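Local coordinates for protein benzoate transport porin BenP (Acinetobacter baumannii AB307-0294, PDB 5DL8) that probably forms a channel through the outer membrane for small solutes such as benzoate, as a calcium-binding porin of the OprD family, at residues 31-37 with 146-150; 45-49 with 92-98; 322-326 with 338-343; 362-367 with 379-384. All coordinates share one frame; numbering follows the deposited sequence.

Contact 1: 31-37 with 146-150; sequences KNAYINR and RQLLT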
loop_
_atom_site.group_PDB
_atom_site.type_symbol
_atom_site.label_atom_id
_atom_site.label_comp_id
_atom_site.label_asym_id
_atom_site.label_seq_id
_atom_site.Cartn_x
_atom_site.Cartn_y
_atom_site.Cartn_z
ATOM N N LYS A 31 -1.760 18.336 1.044
ATOM C CA LYS A 31 -1.100 17.645 2.125
ATOM C C LYS A 31 0.142 18.441 2.685
ATOM O O LYS A 31 1.195 18.602 1.998
ATOM C CB LYS A 31 -0.603 16.287 1.594
ATOM C CG LYS A 31 -0.218 15.354 2.775
ATOM C CD LYS A 31 0.251 13.955 2.350
ATOM C CE LYS A 31 -0.959 13.038 2.087
ATOM N NZ LYS A 31 -0.456 11.683 1.540
ATOM N N ASN A 32 0.071 18.743 3.948
ATOM C CA ASN A 32 1.156 19.284 4.734
ATOM C C ASN A 32 1.607 18.101 5.549
ATOM O O ASN A 32 0.871 17.653 6.430
ATOM C CB ASN A 32 0.651 20.369 5.685
ATOM C CG ASN A 32 1.798 21.166 6.427
ATOM O OD1 ASN A 32 2.413 20.727 7.408
ATOM N ND2 ASN A 32 2.010 22.386 5.975
ATOM N N ALA A 33 2.841 17.662 5.322
ATOM C CA ALA A 33 3.342 16.395 5.895
ATOM C C ALA A 33 4.622 16.621 6.648
ATOM O O ALA A 33 5.609 17.073 6.056
ATOM C CB ALA A 33 3.621 15.351 4.761
ATOM N N TYR A 34 4.640 16.250 7.920
ATOM C CA TYR A 34 5.856 16.192 8.717
ATOM C C TYR A 34 6.152 14.732 9.109
ATOM O O TYR A 34 5.318 14.048 9.774
ATOM C CB TYR A 34 5.694 17.053 9.949
ATOM C CG TYR A 34 6.765 16.909 10.980
ATOM C CD1 TYR A 34 7.975 17.485 10.825
ATOM C CD2 TYR A 34 6.502 16.207 12.171
ATOM C CE1 TYR A 34 8.985 17.306 11.802
ATOM C CE2 TYR A 34 7.421 16.098 13.162
ATOM C CZ TYR A 34 8.673 16.602 12.936
ATOM O OH TYR A 34 9.566 16.388 13.883
ATOM N N ILE A 35 7.330 14.247 8.676
ATOM C CA ILE A 35 7.741 12.919 9.042
ATOM C C ILE A 35 9.102 13.015 9.684
ATOM O O ILE A 35 10.016 13.655 9.131
ATOM C CB ILE A 35 7.721 12.016 7.802
ATOM C CG1 ILE A 35 6.252 11.700 7.405
ATOM C CG2 ILE A 35 8.567 10.733 8.049
ATOM C CD1 ILE A 35 6.006 11.920 5.930
ATOM N N ASN A 36 9.250 12.355 10.839
ATOM C CA ASN A 36 10.517 12.418 11.564
ATOM C C ASN A 36 10.841 11.068 12.145
ATOM O O ASN A 36 10.136 10.586 13.040
ATOM C CB ASN A 36 10.524 13.521 12.705
ATOM C CG ASN A 36 11.913 13.937 13.112
ATOM O OD1 ASN A 36 12.640 14.604 12.347
ATOM N ND2 ASN A 36 12.310 13.531 14.275
ATOM N N ARG A 37 11.889 10.430 11.632
ATOM C CA ARG A 37 12.390 9.186 12.260
ATOM C C ARG A 37 13.640 9.467 13.054
ATOM O O ARG A 37 14.659 9.803 12.506
ATOM C CB ARG A 37 12.634 8.074 11.203
ATOM C CG ARG A 37 13.153 6.728 11.771
ATOM C CD ARG A 37 13.119 5.572 10.751
ATOM N NE ARG A 37 11.801 5.204 10.359
ATOM C CZ ARG A 37 11.447 4.146 9.581
ATOM N NH1 ARG A 37 12.352 3.315 9.068
ATOM N NH2 ARG A 37 10.127 3.923 9.319
ATOM N N ARG A 146 3.058 8.504 2.912
ATOM C CA ARG A 146 4.074 9.561 3.107
ATOM C C ARG A 146 3.595 10.905 2.492
ATOM O O ARG A 146 2.622 11.454 3.008
ATOM C CB ARG A 146 5.424 9.069 2.565
ATOM C CG ARG A 146 6.036 7.829 3.221
ATOM C CD ARG A 146 6.140 7.981 4.690
ATOM N NE ARG A 146 7.122 7.066 5.279
ATOM C CZ ARG A 146 6.985 5.722 5.450
ATOM N NH1 ARG A 146 5.899 5.027 5.042
ATOM N NH2 ARG A 146 8.012 5.065 5.983
ATOM N N GLN A 147 4.198 11.349 1.378
ATOM C CA GLN A 147 3.790 12.553 0.745
ATOM C C GLN A 147 3.096 12.260 -0.574
ATOM O O GLN A 147 1.884 11.917 -0.559
ATOM C CB GLN A 147 4.975 13.539 0.646
ATOM C CG GLN A 147 4.710 14.877 0.007
ATOM C CD GLN A 147 3.427 15.547 0.470
ATOM O OE1 GLN A 147 2.339 15.182 0.018
ATOM N NE2 GLN A 147 3.543 16.583 1.311
ATOM N N LEU A 148 3.783 12.313 -1.701
ATOM C CA LEU A 148 3.087 11.936 -3.003
ATOM C C LEU A 148 2.843 10.369 -3.080
ATOM O O LEU A 148 3.414 9.606 -2.255
ATOM C CB LEU A 148 3.792 12.536 -4.205
ATOM C CG LEU A 148 4.064 14.067 -4.136
ATOM C CD1 LEU A 148 4.615 14.586 -5.465
ATOM C CD2 LEU A 148 2.730 14.757 -3.772
ATOM N N LEU A 149 1.977 9.944 -3.992
ATOM C CA LEU A 149 1.435 8.551 -4.074
ATOM C C LEU A 149 2.066 7.761 -5.256
ATOM O O LEU A 149 2.328 8.259 -6.390
ATOM C CB LEU A 149 -0.027 8.622 -4.358
ATOM C CG LEU A 149 -1.077 8.834 -3.261
ATOM C CD1 LEU A 149 -0.653 9.725 -2.156
ATOM C CD2 LEU A 149 -2.440 9.252 -3.796
ATOM N N THR A 150 2.394 6.525 -4.961
ATOM C CA THR A 150 2.899 5.541 -5.951
ATOM C C THR A 150 1.817 5.274 -7.005
ATOM O O THR A 150 0.632 5.169 -6.696
ATOM C CB THR A 150 3.315 4.256 -5.200
ATOM O OG1 THR A 150 4.203 4.668 -4.165
ATOM C CG2 THR A 150 4.020 3.128 -6.083
HETATM O O HOH W 1 -0.175 10.606 4.009
#

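Contact 2: 45-49 with 92-98; sequences KDTGS and KHVADTV. With CA (calcium ion), chain G.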
loop_
_atom_site.group_PDB
_atom_site.type_symbol
_atom_site.label_atom_id
_atom_site.label_comp_id
_atom_site.label_asym_id
_atom_site.label_seq_id
_atom_site.Cartn_x
_atom_site.Cartn_y
_atom_site.Cartn_z
ATOM N N LYS A 45 22.103 8.918 12.040
ATOM C CA LYS A 45 21.408 10.099 11.589
ATOM C C LYS A 45 19.910 10.019 11.406
ATOM O O LYS A 45 19.390 9.203 10.623
ATOM C CB LYS A 45 22.001 10.549 10.265
ATOM C CG LYS A 45 21.854 12.065 9.981
ATOM C CD LYS A 45 22.672 12.532 8.772
ATOM C CE LYS A 45 24.027 11.810 8.705
ATOM N NZ LYS A 45 24.938 12.274 7.599
ATOM N N ASP A 46 19.235 10.960 12.070
ATOM C CA ASP A 46 17.772 11.124 12.061
ATOM C C ASP A 46 17.286 11.503 10.656
ATOM O O ASP A 46 17.976 12.194 9.956
ATOM C CB ASP A 46 17.379 12.172 13.085
ATOM C CG ASP A 46 17.566 11.688 14.544
ATOM O OD1 ASP A 46 17.908 10.466 14.864
ATOM O OD2 ASP A 46 17.267 12.526 15.411
ATOM N N THR A 47 16.154 10.945 10.187
ATOM C CA THR A 47 15.682 11.295 8.873
ATOM C C THR A 47 14.290 11.874 8.936
ATOM O O THR A 47 13.562 11.790 9.959
ATOM C CB THR A 47 15.633 10.037 8.020
ATOM O OG1 THR A 47 14.575 9.169 8.510
ATOM C CG2 THR A 47 17.007 9.318 8.029
ATOM N N GLY A 48 13.897 12.400 7.791
ATOM C CA GLY A 48 12.573 12.877 7.534
ATOM C C GLY A 48 12.586 14.192 6.741
ATOM O O GLY A 48 13.640 14.614 6.294
ATOM N N SER A 49 11.380 14.796 6.608
ATOM C CA SER A 49 11.125 16.127 6.045
ATOM C C SER A 49 9.713 16.657 6.488
ATOM O O SER A 49 8.845 15.902 7.065
ATOM C CB SER A 49 11.114 16.022 4.511
ATOM O OG SER A 49 10.161 15.009 4.087
ATOM N N LYS A 92 18.564 17.707 5.301
ATOM C CA LYS A 92 19.317 16.806 6.233
ATOM C C LYS A 92 20.440 16.071 5.527
ATOM O O LYS A 92 21.261 15.395 6.164
ATOM C CB LYS A 92 18.367 15.729 6.829
ATOM C CG LYS A 92 17.349 16.278 7.843
ATOM C CD LYS A 92 16.607 15.126 8.505
ATOM C CE LYS A 92 15.151 15.445 8.721
ATOM N NZ LYS A 92 14.980 16.591 9.567
ATOM N N HIS A 93 20.448 16.145 4.199
ATOM C CA HIS A 93 21.482 15.436 3.448
ATOM C C HIS A 93 21.524 13.917 3.712
ATOM O O HIS A 93 22.570 13.276 3.597
ATOM C CB HIS A 93 22.878 16.071 3.687
ATOM C CG HIS A 93 22.941 17.506 3.283
ATOM N ND1 HIS A 93 23.392 17.898 2.055
ATOM C CD2 HIS A 93 22.538 18.634 3.908
ATOM C CE1 HIS A 93 23.344 19.221 1.970
ATOM N NE2 HIS A 93 22.809 19.688 3.070
ATOM N N VAL A 94 20.366 13.337 3.962
ATOM C CA VAL A 94 20.183 11.906 4.060
ATOM C C VAL A 94 18.791 11.588 3.558
ATOM O O VAL A 94 17.882 12.379 3.732
ATOM C CB VAL A 94 20.387 11.403 5.551
ATOM C CG1 VAL A 94 19.291 11.859 6.470
ATOM C CG2 VAL A 94 20.457 9.873 5.690
ATOM N N ALA A 95 18.621 10.364 3.004
ATOM C CA ALA A 95 17.365 9.893 2.535
ATOM C C ALA A 95 16.340 9.834 3.625
ATOM O O ALA A 95 16.587 9.437 4.659
ATOM C CB ALA A 95 17.499 8.544 1.866
ATOM N N ASP A 96 15.148 10.214 3.301
ATOM C CA ASP A 96 13.960 10.044 4.153
ATOM C C ASP A 96 12.920 9.016 3.717
ATOM O O ASP A 96 12.020 8.696 4.489
ATOM C CB ASP A 96 13.312 11.485 4.453
ATOM C CG ASP A 96 12.677 12.146 3.241
ATOM O OD1 ASP A 96 12.687 11.589 2.083
ATOM O OD2 ASP A 96 12.102 13.227 3.504
ATOM N N THR A 97 12.986 8.594 2.473
ATOM C CA THR A 97 11.952 7.721 1.878
ATOM C C THR A 97 10.640 8.352 1.614
ATOM O O THR A 97 9.646 7.577 1.334
ATOM C CB THR A 97 11.655 6.334 2.644
ATOM O OG1 THR A 97 10.746 6.619 3.689
ATOM C CG2 THR A 97 12.974 5.629 3.236
ATOM N N VAL A 98 10.622 9.708 1.630
ATOM C CA VAL A 98 9.422 10.505 1.397
ATOM C C VAL A 98 9.530 11.254 0.121
ATOM O O VAL A 98 8.563 11.306 -0.700
ATOM C CB VAL A 98 9.139 11.539 2.546
ATOM C CG1 VAL A 98 7.793 12.213 2.312
ATOM C CG2 VAL A 98 9.079 10.785 3.877
HETATM CA CA CA G . 18.446 10.547 17.158
HETATM O O HOH W 2 11.917 9.473 7.074
HETATM O O HOH W 3 15.896 12.825 5.814
HETATM O O HOH W 4 17.779 11.843 18.972
HETATM O O HOH W 5 19.610 10.051 19.102
HETATM O O HOH W 6 20.311 9.372 16.255
HETATM O O HOH W 7 20.417 12.117 17.075
#

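Contact 3: 322-326 with 338-343; sequences HVMYG and AMVKYV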
loop_
_atom_site.group_PDB
_atom_site.type_symbol
_atom_site.label_atom_id
_atom_site.label_comp_id
_atom_site.label_asym_id
_atom_site.label_seq_id
_atom_site.Cartn_x
_atom_site.Cartn_y
_atom_site.Cartn_z
ATOM N N HIS A 322 0.292 -10.256 16.920
ATOM C CA HIS A 322 -0.249 -8.907 16.571
ATOM C C HIS A 322 -1.511 -8.641 17.392
ATOM O O HIS A 322 -2.384 -9.536 17.568
ATOM C CB HIS A 322 -0.606 -8.788 15.040
ATOM C CG HIS A 322 0.539 -9.076 14.114
ATOM N ND1 HIS A 322 0.945 -8.196 13.141
ATOM C CD2 HIS A 322 1.301 -10.174 13.959
ATOM C CE1 HIS A 322 1.925 -8.729 12.451
ATOM N NE2 HIS A 322 2.187 -9.907 12.967
ATOM N N VAL A 323 -1.612 -7.451 17.949
ATOM C CA VAL A 323 -2.771 -7.086 18.741
ATOM C C VAL A 323 -3.188 -5.681 18.342
ATOM O O VAL A 323 -2.299 -4.814 18.134
ATOM C CB VAL A 323 -2.421 -7.010 20.225
ATOM C CG1 VAL A 323 -3.667 -6.759 21.058
ATOM C CG2 VAL A 323 -1.782 -8.275 20.694
ATOM N N MET A 324 -4.496 -5.423 18.367
ATOM C CA MET A 324 -5.049 -4.194 17.894
ATOM C C MET A 324 -6.273 -3.783 18.781
ATOM O O MET A 324 -7.133 -4.653 19.057
ATOM C CB MET A 324 -5.497 -4.424 16.469
ATOM C CG MET A 324 -4.408 -4.559 15.393
ATOM S SD MET A 324 -4.503 -6.118 14.515
ATOM C CE MET A 324 -3.088 -6.097 13.445
ATOM N N TYR A 325 -6.321 -2.506 19.242
ATOM C CA TYR A 325 -7.501 -1.934 19.852
ATOM C C TYR A 325 -7.823 -0.581 19.240
ATOM O O TYR A 325 -6.915 0.226 19.057
ATOM C CB TYR A 325 -7.431 -1.850 21.360
ATOM C CG TYR A 325 -8.683 -1.101 21.933
ATOM C CD1 TYR A 325 -9.934 -1.711 21.890
ATOM C CD2 TYR A 325 -8.608 0.279 22.380
ATOM C CE1 TYR A 325 -11.072 -1.066 22.350
ATOM C CE2 TYR A 325 -9.728 0.967 22.830
ATOM C CZ TYR A 325 -10.974 0.287 22.853
ATOM O OH TYR A 325 -12.155 0.922 23.303
ATOM N N GLY A 326 -9.093 -0.344 18.895
ATOM C CA GLY A 326 -9.548 0.851 18.113
ATOM C C GLY A 326 -10.824 1.448 18.779
ATOM O O GLY A 326 -11.698 0.696 19.167
ATOM N N ALA A 338 -9.171 6.753 17.038
ATOM C CA ALA A 338 -7.877 6.375 17.494
ATOM C C ALA A 338 -7.753 4.843 17.357
ATOM O O ALA A 338 -8.732 4.072 17.537
ATOM C CB ALA A 338 -7.621 6.749 18.922
ATOM N N MET A 339 -6.534 4.453 17.072
ATOM C CA MET A 339 -6.123 3.049 16.943
ATOM C C MET A 339 -4.705 2.810 17.468
ATOM O O MET A 339 -3.753 3.550 17.152
ATOM C CB MET A 339 -6.309 2.552 15.509
ATOM C CG MET A 339 -5.950 1.075 15.433
ATOM S SD MET A 339 -6.436 0.198 13.956
ATOM C CE MET A 339 -8.215 0.108 14.416
ATOM N N VAL A 340 -4.568 1.817 18.312
ATOM C CA VAL A 340 -3.282 1.367 18.831
ATOM C C VAL A 340 -3.010 -0.126 18.350
ATOM O O VAL A 340 -3.903 -1.036 18.454
ATOM C CB VAL A 340 -3.397 1.370 20.350
ATOM C CG1 VAL A 340 -2.152 0.831 20.990
ATOM C CG2 VAL A 340 -3.627 2.825 20.814
ATOM N N LYS A 341 -1.837 -0.404 17.883
ATOM C CA LYS A 341 -1.403 -1.776 17.434
ATOM C C LYS A 341 -0.033 -2.063 18.073
ATOM O O LYS A 341 0.714 -1.118 18.230
ATOM C CB LYS A 341 -1.177 -1.787 15.964
ATOM C CG LYS A 341 -2.331 -1.229 15.224
ATOM C CD LYS A 341 -2.076 -1.333 13.708
ATOM C CE LYS A 341 -3.249 -0.812 12.883
ATOM N NZ LYS A 341 -2.716 -0.717 11.483
ATOM N N TYR A 342 0.222 -3.299 18.493
ATOM C CA TYR A 342 1.465 -3.766 19.094
ATOM C C TYR A 342 1.835 -5.143 18.440
ATOM O O TYR A 342 0.973 -5.964 18.364
ATOM C CB TYR A 342 1.308 -4.007 20.600
ATOM C CG TYR A 342 2.626 -4.254 21.384
ATOM C CD1 TYR A 342 3.348 -3.135 21.862
ATOM C CD2 TYR A 342 3.138 -5.568 21.714
ATOM C CE1 TYR A 342 4.528 -3.266 22.593
ATOM C CE2 TYR A 342 4.337 -5.711 22.502
ATOM C CZ TYR A 342 5.021 -4.536 22.921
ATOM O OH TYR A 342 6.203 -4.435 23.697
ATOM N N VAL A 343 3.059 -5.331 17.975
ATOM C CA VAL A 343 3.572 -6.551 17.408
ATOM C C VAL A 343 4.874 -6.931 18.077
ATOM O O VAL A 343 5.748 -6.094 18.268
ATOM C CB VAL A 343 3.815 -6.381 15.902
ATOM C CG1 VAL A 343 4.143 -7.668 15.147
ATOM C CG2 VAL A 343 2.594 -5.853 15.261
#

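Contact 4: 362-367 with 379-384; sequences NVILNY and LQYIRI. With C8E ((hydroxyethyloxy)tri(ethyloxy)octane), chain C.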
loop_
_atom_site.group_PDB
_atom_site.type_symbol
_atom_site.label_atom_id
_atom_site.label_comp_id
_atom_site.label_asym_id
_atom_site.label_seq_id
_atom_site.Cartn_x
_atom_site.Cartn_y
_atom_site.Cartn_z
ATOM N N ASN A 362 2.284 1.209 17.252
ATOM C CA ASN A 362 1.726 2.259 16.442
ATOM C C ASN A 362 0.540 2.908 17.199
ATOM O O ASN A 362 -0.366 2.171 17.671
ATOM C CB ASN A 362 1.050 1.666 15.162
ATOM C CG ASN A 362 1.995 0.949 14.202
ATOM O OD1 ASN A 362 3.205 0.971 14.341
ATOM N ND2 ASN A 362 1.418 0.404 13.150
ATOM N N VAL A 363 0.466 4.236 17.154
ATOM C CA VAL A 363 -0.703 5.000 17.608
ATOM C C VAL A 363 -1.164 5.877 16.402
ATOM O O VAL A 363 -0.331 6.473 15.760
ATOM C CB VAL A 363 -0.349 5.896 18.857
ATOM C CG1 VAL A 363 -1.552 6.756 19.289
ATOM C CG2 VAL A 363 0.082 5.055 20.055
ATOM N N ILE A 364 -2.459 5.850 16.036
ATOM C CA ILE A 364 -3.036 6.510 14.848
ATOM C C ILE A 364 -4.258 7.270 15.365
ATOM O O ILE A 364 -5.238 6.642 15.935
ATOM C CB ILE A 364 -3.447 5.455 13.847
ATOM C CG1 ILE A 364 -2.243 4.536 13.504
ATOM C CG2 ILE A 364 -4.074 6.048 12.578
ATOM C CD1 ILE A 364 -2.700 3.162 13.096
ATOM N N LEU A 365 -4.178 8.604 15.239
ATOM C CA LEU A 365 -5.214 9.518 15.656
ATOM C C LEU A 365 -5.752 10.210 14.358
ATOM O O LEU A 365 -4.944 10.645 13.557
ATOM C CB LEU A 365 -4.630 10.565 16.675
ATOM C CG LEU A 365 -4.050 9.963 18.008
ATOM C CD1 LEU A 365 -3.755 11.037 19.068
ATOM C CD2 LEU A 365 -4.975 8.926 18.665
ATOM N N ASN A 366 -7.092 10.199 14.123
ATOM C CA ASN A 366 -7.719 10.858 12.996
ATOM C C ASN A 366 -8.760 11.836 13.510
ATOM O O ASN A 366 -9.488 11.456 14.401
ATOM C CB ASN A 366 -8.370 9.906 12.021
ATOM C CG ASN A 366 -7.345 9.112 11.289
ATOM O OD1 ASN A 366 -6.480 9.642 10.512
ATOM N ND2 ASN A 366 -7.341 7.823 11.591
ATOM N N TYR A 367 -8.762 13.075 13.016
ATOM C CA TYR A 367 -9.774 14.058 13.376
ATOM C C TYR A 367 -10.268 14.676 12.065
ATOM O O TYR A 367 -9.486 15.340 11.396
ATOM C CB TYR A 367 -9.283 15.143 14.335
ATOM C CG TYR A 367 -10.454 16.023 14.760
ATOM C CD1 TYR A 367 -11.575 15.494 15.498
ATOM C CD2 TYR A 367 -10.569 17.267 14.335
ATOM C CE1 TYR A 367 -12.657 16.282 15.858
ATOM C CE2 TYR A 367 -11.633 18.021 14.699
ATOM C CZ TYR A 367 -12.680 17.533 15.466
ATOM O OH TYR A 367 -13.749 18.408 15.779
ATOM N N LEU A 379 -6.972 16.147 10.286
ATOM C CA LEU A 379 -5.658 15.977 10.850
ATOM C C LEU A 379 -5.413 14.470 11.096
ATOM O O LEU A 379 -6.350 13.692 11.470
ATOM C CB LEU A 379 -5.475 16.692 12.222
ATOM C CG LEU A 379 -5.874 18.126 12.372
ATOM C CD1 LEU A 379 -5.912 18.458 13.886
ATOM C CD2 LEU A 379 -5.015 19.058 11.590
ATOM N N GLN A 380 -4.146 14.087 10.986
ATOM C CA GLN A 380 -3.717 12.744 11.302
ATOM C C GLN A 380 -2.350 12.819 11.893
ATOM O O GLN A 380 -1.452 13.548 11.325
ATOM C CB GLN A 380 -3.668 11.870 10.034
ATOM C CG GLN A 380 -3.426 10.363 10.292
ATOM C CD GLN A 380 -3.300 9.629 9.003
ATOM O OE1 GLN A 380 -2.318 9.795 8.235
ATOM N NE2 GLN A 380 -4.329 8.876 8.688
ATOM N N TYR A 381 -2.217 12.091 13.005
ATOM C CA TYR A 381 -1.004 11.879 13.751
ATOM C C TYR A 381 -0.763 10.331 13.926
ATOM O O TYR A 381 -1.658 9.549 14.426
ATOM C CB TYR A 381 -1.062 12.500 15.152
ATOM C CG TYR A 381 0.152 12.200 16.017
ATOM C CD1 TYR A 381 1.433 12.612 15.626
ATOM C CD2 TYR A 381 0.052 11.435 17.130
ATOM C CE1 TYR A 381 2.573 12.313 16.362
ATOM C CE2 TYR A 381 1.195 11.121 17.899
ATOM C CZ TYR A 381 2.468 11.565 17.491
ATOM O OH TYR A 381 3.628 11.247 18.210
ATOM N N ILE A 382 0.471 9.949 13.596
ATOM C CA ILE A 382 0.961 8.611 13.675
ATOM C C ILE A 382 2.259 8.568 14.471
ATOM O O ILE A 382 3.247 9.371 14.225
ATOM C CB ILE A 382 1.077 7.976 12.306
ATOM C CG1 ILE A 382 -0.306 7.695 11.788
ATOM C CG2 ILE A 382 1.675 6.555 12.417
ATOM C CD1 ILE A 382 -0.405 7.513 10.300
ATOM N N ARG A 383 2.273 7.703 15.469
ATOM C CA ARG A 383 3.457 7.496 16.300
ATOM C C ARG A 383 3.930 6.039 16.175
ATOM O O ARG A 383 3.166 5.099 16.500
ATOM C CB ARG A 383 3.218 7.867 17.804
ATOM C CG ARG A 383 4.325 7.488 18.779
ATOM C CD ARG A 383 5.528 8.386 18.538
ATOM N NE ARG A 383 6.722 7.918 19.298
ATOM C CZ ARG A 383 7.876 8.609 19.424
ATOM N NH1 ARG A 383 8.027 9.807 18.897
ATOM N NH2 ARG A 383 8.876 8.087 20.073
ATOM N N ILE A 384 5.179 5.850 15.744
ATOM C CA ILE A 384 5.810 4.536 15.671
ATOM C C ILE A 384 6.959 4.430 16.635
ATOM O O ILE A 384 7.806 5.362 16.751
ATOM C CB ILE A 384 6.237 4.271 14.238
ATOM C CG1 ILE A 384 4.966 4.149 13.343
ATOM C CG2 ILE A 384 6.989 2.915 14.092
ATOM C CD1 ILE A 384 5.350 4.634 11.989
HETATM O O12 C8E C . -7.908 21.100 17.105
HETATM C C13 C8E C . -8.894 21.805 16.380
HETATM C C14 C8E C . -10.302 21.504 16.917
HETATM O O15 C8E C . -11.204 22.588 16.566
HETATM C C16 C8E C . -12.537 22.291 16.120
HETATM C C17 C8E C . -13.362 21.807 17.308
HETATM O O18 C8E C . -14.756 21.734 16.929
HETATM C C19 C8E C . -15.467 20.870 17.850
HETATM C C20 C8E C . -16.956 21.201 17.862
HETATM O O21 C8E C . -17.456 21.198 16.513
HETATM O O HOH W 8 -7.179 11.929 9.517
#

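Contact 1: 31-37 with 146-150
Lys-31 and Gln-147 meet because both send CG anti to the backbone N (chi1 -165° and -180°) and then bend, Lys-31 at chi3 and Gln-147 at chi2, so that the two chains run antiparallel alongside one another. The setting is an OprD-type beta-barrel: 31-37 belongs to strand 25-39 of the wall, and 146-150 is an irregular part of the long loop between strands 132-133 and 151-153. The amide of Gln-147 reaches back to the wall, where NE2 donates to Lys-31 O (3.2 Å) in a nearly straight bond that arrives from above the carbonyl plane; NE2 also bonds to Ser-51 on the next strand, which helps fix the amide's rotation. Gln-147 OE1 lies against the aliphatic part of Lys-31, 3.4 Å from Lys-31 CD. Ala-33 CB lies over one face of this amide, 3.7 Å from Gln-147 NE2. Further along, Ile-35 lies transverse to Arg-146, Ile-35 CD1 against Arg-146 CD at 4.1 Å. Beyond it the guanidinium groups of Arg-37 and Arg-146 approach through their NH2 atoms; Glu-396 pairs with Arg-37, while Arg-178 and Arg-398 gather near Arg-146. This cluster is consistent with the arginine ladder of OprD-family channels. The lysine end ties down the loop backbone: Lys-31 NZ donates to Gln-147 O (3.2 Å), in the carbonyl plane on a lone pair, and weakly to Arg-146 O. A water accepts from Lys-31 NZ at 2.7 Å and donates to Arg-146 O at 3.1 Å.

Contact 2: 45-49 with 92-98
Gly-48 and Asp-96 bring the two backbones together, with their CA atoms 4.6 Å apart where strand 47-65 begins and the loop 92-98 runs beside it. Gly-48 adopts phi 139°, psi -172°, a conformation open essentially to glycine, and Asp-96 CB packs against its main chain. No direct backbone hydrogen bond joins the segments; instead a water accepts from Gly-48 N (2.8 Å) and donates to Val-94 O (2.9 Å). A second water links Thr-47 OG1 with Asp-96 O. Among the side chains, Asp-96 serves both segments: OD2 receives Ser-49 OG at 2.7 Å, nearly along its C-O axis, while OD1 accepts Val-98 N from above the carboxylate plane, forming an Asx turn, and also Leu-99 N. The Thr-47 side chain lies across Val-94, Thr-47 CG2 meeting Val-94 CG1 at 3.8 Å. Lys-92 is bent at chi3 and chi4 and lays CE close over Gly-48 O (3.0 Å). At the other end Asp-46 binds calcium with both oxygens, OD1 at 2.4 Å and OD2 more loosely; Asp-38, Phe-39 O and four waters complete the site. The chemistry implies that the strand start is fixed twice, by the metal at Asp-46 and by the Asp-96 carboxylate, which also shapes its own loop.

Contact 3: 322-326 with 338-343
His-322 to Gly-326 pair with Val-343 to Met-339 in the beta hairpin of strands 319-328 and 336-349, part of the antiparallel wall of the porin barrel; the segment axes run antiparallel, 168° between their directions. Backbone hydrogen bonds come in two reciprocal sets. In the Val-323/Tyr-342 pair both N...O distances are 3.0 Å, and in the Tyr-325/Val-340 pair both are 2.9 Å. CA-H...O contacts lie between and beyond these sets, the shortest from Lys-341 CA to Val-323 O at 3.2 Å. Apolar packing differs on the two faces. Val-323, Tyr-325, Val-340 and Tyr-342 lie on the surface of the barrel, probably toward lipid, and Tyr-325 OH bonds to His-278 on that side. The other face carries His-322, Met-324, Met-339, Lys-341 and Val-343 and is partly covered by loop residues Asn-307 and Phe-313. Here Met-339, bent at chi3 (-75°), brings CE over the bare main chain of Gly-326, 4.0 Å from its CA. The aromatic contact is a CH-pi interaction in the non-hydrogen-bonded pair His-322/Val-343. Both imidazole nitrogens have polar partners, Asn-307 at ND1 and Ser-320 at NE2, and Val-343 CG1 sits 3.6 Å from the ring centroid, 10° off its normal.

Contact 4: 362-367 with 379-384
Tyr-381 turns a ring edge to Leu-365, whose CD1 lies near the ring plane 4.3 Å from Tyr-381 CD2, while the backbone N of Arg-383 stands over one face, nearer edge than centre. The phenol oxygen bonds to Asp-397 on the next strand, which holds the ring along the wall. These residues belong to the beta hairpin of strands 355-368 and 377-388 in the porin barrel, where segments 362-367 and 379-384 run antiparallel at 175°. On the other face of the sheet, with Ile-364 and Ile-382, the amides of Asn-366 and Gln-380 stand next to each other, their planes 59° apart. Gln-380, with CG anti to the backbone N (chi1 -171°) and an extended chain, donates from NE2 to a lone pair of Asn-366 OD1 at 2.9 Å; Asn-337 takes up Asn-366 ND2. Ile-364 CG1 meets Ile-382 CG1 at 4.1 Å. Reciprocal backbone bonds join Val-363 with Arg-383, Leu-365 with Tyr-381 and Tyr-367 with Leu-379. Arg-383 extends to salt bridges with Asp-385 and Asp-397. At the strand end, Tyr-367 OH touches C19 of a detergent molecule at 3.6 Å, as suits an outward position. A water donates to Asn-366 OD1 at 2.6 Å and to Leu-379 O at 2.8 Å.

Overall arrangement
All four contacts belong to one antiparallel barrel wall and the loops that meet it. Contacts 1 and 2 touch: strands 25-39 and 47-65 are neighbours, joined by Ile-35 with Ser-49 and Arg-37 with Thr-47, and contact 2 falls within the chain span bridged by contact 1. Contacts 3 and 4 follow later as successive hairpins, also touching, with Met-339 bonded to Ile-364 and Lys-341 to Asn-362. Strand 394-406 lies between strands 377-388 and 25-39, closing the barrel and bringing contacts 1 and 4 to about 13 Å between centres; contacts 2 and 3 are farthest, about 27 Å. Hairpins build the wall, while contacts 1 and 2 hold loop segments 146-150 and 92-98 against it, probably helping shape the channel.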